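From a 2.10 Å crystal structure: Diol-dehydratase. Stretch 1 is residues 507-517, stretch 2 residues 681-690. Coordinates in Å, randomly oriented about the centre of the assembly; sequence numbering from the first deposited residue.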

# COMPACT_ATOMS: atom_id res chain seq x y z
N MET A 507 2.48 -5.14 22.84
CA MET A 507 2.33 -6.36 22.07
C MET A 507 1.37 -6.11 20.89
O MET A 507 1.60 -6.57 19.79
CB MET A 507 1.81 -7.52 22.93
CG MET A 507 1.60 -8.81 22.16
SD MET A 507 1.11 -10.20 23.17
CE MET A 507 -0.41 -9.66 23.94
N VAL A 508 0.31 -5.35 21.15
CA VAL A 508 -0.64 -4.96 20.10
C VAL A 508 0.11 -4.15 19.03
O VAL A 508 -0.05 -4.37 17.83
CB VAL A 508 -1.85 -4.17 20.67
CG1 VAL A 508 -2.74 -3.61 19.55
CG2 VAL A 508 -2.67 -5.05 21.64
N ASN A 509 0.98 -3.25 19.47
CA ASN A 509 1.80 -2.49 18.53
C ASN A 509 2.66 -3.41 17.64
O ASN A 509 2.71 -3.23 16.43
CB ASN A 509 2.69 -1.49 19.28
CG ASN A 509 3.51 -0.60 18.35
OD1 ASN A 509 4.67 -0.90 18.08
ND2 ASN A 509 2.91 0.48 17.86
N ALA A 510 3.28 -4.41 18.24
CA ALA A 510 4.16 -5.33 17.50
C ALA A 510 3.37 -6.13 16.45
O ALA A 510 3.77 -6.22 15.29
CB ALA A 510 4.89 -6.27 18.47
N ASP A 511 2.25 -6.72 16.86
CA ASP A 511 1.45 -7.51 15.94
C ASP A 511 0.85 -6.64 14.82
O ASP A 511 0.84 -7.05 13.67
CB ASP A 511 0.33 -8.25 16.68
CG ASP A 511 0.81 -9.54 17.29
OD1 ASP A 511 1.70 -10.20 16.70
OD2 ASP A 511 0.27 -9.91 18.35
N ASN A 512 0.36 -5.46 15.18
CA ASN A 512 -0.21 -4.56 14.18
C ASN A 512 0.87 -4.13 13.17
O ASN A 512 0.60 -4.02 11.98
CB ASN A 512 -0.86 -3.33 14.84
CG ASN A 512 -2.21 -3.66 15.50
OD1 ASN A 512 -2.72 -4.77 15.35
ND2 ASN A 512 -2.79 -2.69 16.19
N ALA A 513 2.09 -3.91 13.65
CA ALA A 513 3.20 -3.60 12.76
C ALA A 513 3.47 -4.74 11.77
O ALA A 513 3.65 -4.52 10.58
CB ALA A 513 4.47 -3.29 13.57
N ILE A 514 3.49 -5.97 12.27
CA ILE A 514 3.70 -7.14 11.42
C ILE A 514 2.52 -7.31 10.44
O ILE A 514 2.71 -7.71 9.30
CB ILE A 514 3.93 -8.39 12.28
CG1 ILE A 514 5.22 -8.22 13.09
CG2 ILE A 514 4.00 -9.68 11.42
CD1 ILE A 514 5.38 -9.21 14.26
N ASP A 515 1.32 -6.98 10.91
CA ASP A 515 0.10 -7.01 10.11
C ASP A 515 0.23 -6.11 8.88
O ASP A 515 -0.04 -6.54 7.76
CB ASP A 515 -1.10 -6.58 10.98
CG ASP A 515 -2.42 -7.28 10.61
OD1 ASP A 515 -2.63 -7.66 9.44
OD2 ASP A 515 -3.26 -7.43 11.52
N TYR A 516 0.68 -4.87 9.09
CA TYR A 516 0.92 -3.95 7.98
C TYR A 516 1.93 -4.54 7.03
O TYR A 516 1.75 -4.45 5.83
CB TYR A 516 1.41 -2.57 8.47
CG TYR A 516 0.26 -1.72 8.93
CD1 TYR A 516 -0.73 -1.31 8.03
CD2 TYR A 516 0.13 -1.36 10.26
CE1 TYR A 516 -1.81 -0.56 8.44
CE2 TYR A 516 -0.95 -0.60 10.69
CZ TYR A 516 -1.92 -0.20 9.77
OH TYR A 516 -2.98 0.55 10.20
N ALA A 517 2.98 -5.17 7.56
CA ALA A 517 4.01 -5.73 6.68
C ALA A 517 3.42 -6.82 5.76
O ALA A 517 3.68 -6.81 4.56
CB ALA A 517 5.19 -6.27 7.49
N PHE A 681 -8.80 -4.01 21.84
CA PHE A 681 -7.88 -3.52 20.80
C PHE A 681 -8.28 -3.99 19.41
O PHE A 681 -8.93 -5.02 19.26
CB PHE A 681 -6.43 -3.95 21.11
CG PHE A 681 -5.85 -3.26 22.30
CD1 PHE A 681 -5.34 -1.97 22.18
CD2 PHE A 681 -5.86 -3.86 23.54
CE1 PHE A 681 -4.83 -1.31 23.28
CE2 PHE A 681 -5.34 -3.21 24.64
CZ PHE A 681 -4.83 -1.93 24.52
N LYS A 682 -7.87 -3.24 18.39
CA LYS A 682 -8.25 -3.53 17.01
C LYS A 682 -7.03 -3.71 16.14
O LYS A 682 -5.95 -3.25 16.47
CB LYS A 682 -9.13 -2.41 16.44
CG LYS A 682 -10.35 -2.11 17.28
CD LYS A 682 -11.10 -0.91 16.74
CE LYS A 682 -12.24 -0.50 17.67
NZ LYS A 682 -12.98 0.69 17.15
N ASN A 683 -7.20 -4.39 15.01
CA ASN A 683 -6.09 -4.65 14.11
C ASN A 683 -6.32 -3.95 12.78
O ASN A 683 -7.43 -3.47 12.54
CB ASN A 683 -5.87 -6.17 13.94
CG ASN A 683 -7.07 -6.89 13.33
OD1 ASN A 683 -7.66 -6.42 12.36
ND2 ASN A 683 -7.42 -8.05 13.90
N PRO A 684 -5.29 -3.89 11.91
CA PRO A 684 -5.44 -3.14 10.66
C PRO A 684 -6.33 -3.81 9.63
O PRO A 684 -6.60 -3.20 8.59
CB PRO A 684 -3.99 -3.05 10.13
CG PRO A 684 -3.15 -3.26 11.33
CD PRO A 684 -3.89 -4.26 12.15
N ARG A 685 -6.78 -5.03 9.90
CA ARG A 685 -7.70 -5.71 8.99
C ARG A 685 -9.16 -5.43 9.38
O ARG A 685 -10.08 -6.03 8.82
CB ARG A 685 -7.44 -7.24 8.98
CG ARG A 685 -6.30 -7.69 8.04
CD ARG A 685 -5.76 -9.07 8.40
NE ARG A 685 -5.14 -9.06 9.72
CZ ARG A 685 -5.58 -9.73 10.77
NH1 ARG A 685 -6.65 -10.51 10.67
NH2 ARG A 685 -4.96 -9.61 11.93
N GLY A 686 -9.38 -4.51 10.32
CA GLY A 686 -10.74 -4.14 10.71
C GLY A 686 -11.42 -5.05 11.71
O GLY A 686 -12.64 -5.02 11.87
N GLY A 687 -10.63 -5.87 12.40
CA GLY A 687 -11.17 -6.77 13.41
C GLY A 687 -10.62 -6.51 14.81
O GLY A 687 -9.92 -5.53 15.05
N MET A 688 -10.97 -7.39 15.73
CA MET A 688 -10.65 -7.23 17.14
C MET A 688 -9.59 -8.23 17.59
O MET A 688 -9.48 -9.33 17.05
CB MET A 688 -11.89 -7.40 18.01
CG MET A 688 -13.08 -6.49 17.65
SD MET A 688 -12.71 -4.72 17.80
CE MET A 688 -12.28 -4.58 19.55
N TYR A 689 -8.84 -7.84 18.60
CA TYR A 689 -8.02 -8.78 19.33
C TYR A 689 -8.92 -9.67 20.21
O TYR A 689 -10.00 -9.26 20.63
CB TYR A 689 -7.00 -8.04 20.19
CG TYR A 689 -5.77 -7.63 19.43
CD1 TYR A 689 -5.83 -6.63 18.45
CD2 TYR A 689 -4.56 -8.23 19.68
CE1 TYR A 689 -4.70 -6.27 17.73
CE2 TYR A 689 -3.42 -7.87 18.99
CZ TYR A 689 -3.50 -6.90 18.01
OH TYR A 689 -2.35 -6.56 17.32
N GLN A 690 -8.45 -10.88 20.46
CA GLN A 690 -9.07 -11.77 21.42
C GLN A 690 -7.97 -12.64 22.03
O GLN A 690 -7.19 -13.27 21.30
CB GLN A 690 -10.17 -12.63 20.77
CG GLN A 690 -9.87 -13.13 19.37
CD GLN A 690 -10.90 -14.14 18.86
OE1 GLN A 690 -12.03 -14.22 19.37
NE2 GLN A 690 -10.50 -14.96 17.89

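Residues 507-517 form an uninterrupted helical segment, against which residues 681-690 fold as a hairpin-like loop; together they bury 489 Å², counting both sides. Pro684, Tyr689 and Val508 have the most surface covered by the opposing stretch, and the contact is best read through them.

Val508 points its CA-to-CB bond toward the loop, and its chi1 of 172° (t) places CG2 between two aromatic rings. CG2 lies 4.0 Å from the centroid of the Phe681 ring, 24° off its normal, and 4.2 Å from the centroid of the Tyr689 ring, 18° off its normal. Both small offsets identify CH-pi contacts over a ring face. The second methyl also packs, with Val508 CG1 3.7 Å from Tyr689 CZ. A compact, branched side chain suits this site because its two methyls meet aromatic carbon without any polar group to satisfy.

Tyr689 combines that apolar face with a polar tip. Its OH donates a hydrogen bond to Asn512 OD1 at 2.7 Å, an acceptor lying at the ring edge, near its plane. Asn512 starts sideways, but chi1 of -75° (m) brings its amide to the loop, where both ends are used: ND2 donates to Lys682 O at 3.2 Å, with an N-H...O angle of 151°. One carboxamide thus accepts from a side chain and donates to the backbone. Nearby, Asp511 CB lies 3.2 Å from Tyr689 OH, whereas Asp511 OD2 is buried by the contact and has no partner in the model.

Pro684 follows Asn683 in a type I turn ending at Gly686, and its phi of -72° fits both the turn and the constraint of its ring. Asn683 OD1 braces this turn by accepting from Arg685 N and Gly687 N, each at 3.0 Å. Pro684 CG sits 3.8 Å from the centroid of the Tyr516 ring, 24° off the normal, so the pyrrolidine packs over an aromatic face. On the same residue, CD approaches Asp515 OD2 to 3.3 Å.

Asp515 carries the charged link. Arg685 NE donates to Asp515 OD1 at 2.9 Å (160°), and Arg685 NH2 donates to Asp515 OD2 at 2.8 Å (149°), giving a two-pronged salt bridge; a further bond from Arg685 NE to Asp515 OD2, 3.1 Å and 137°, is weak. Asp515 OD2 lies at the guanidinium edge, near its plane, the direction in which the N-H bonds point. Both residues are buried, and the salt bridge gives each charge an opposite one; Arg685 NH1 and NH2 also have partners elsewhere in the structure.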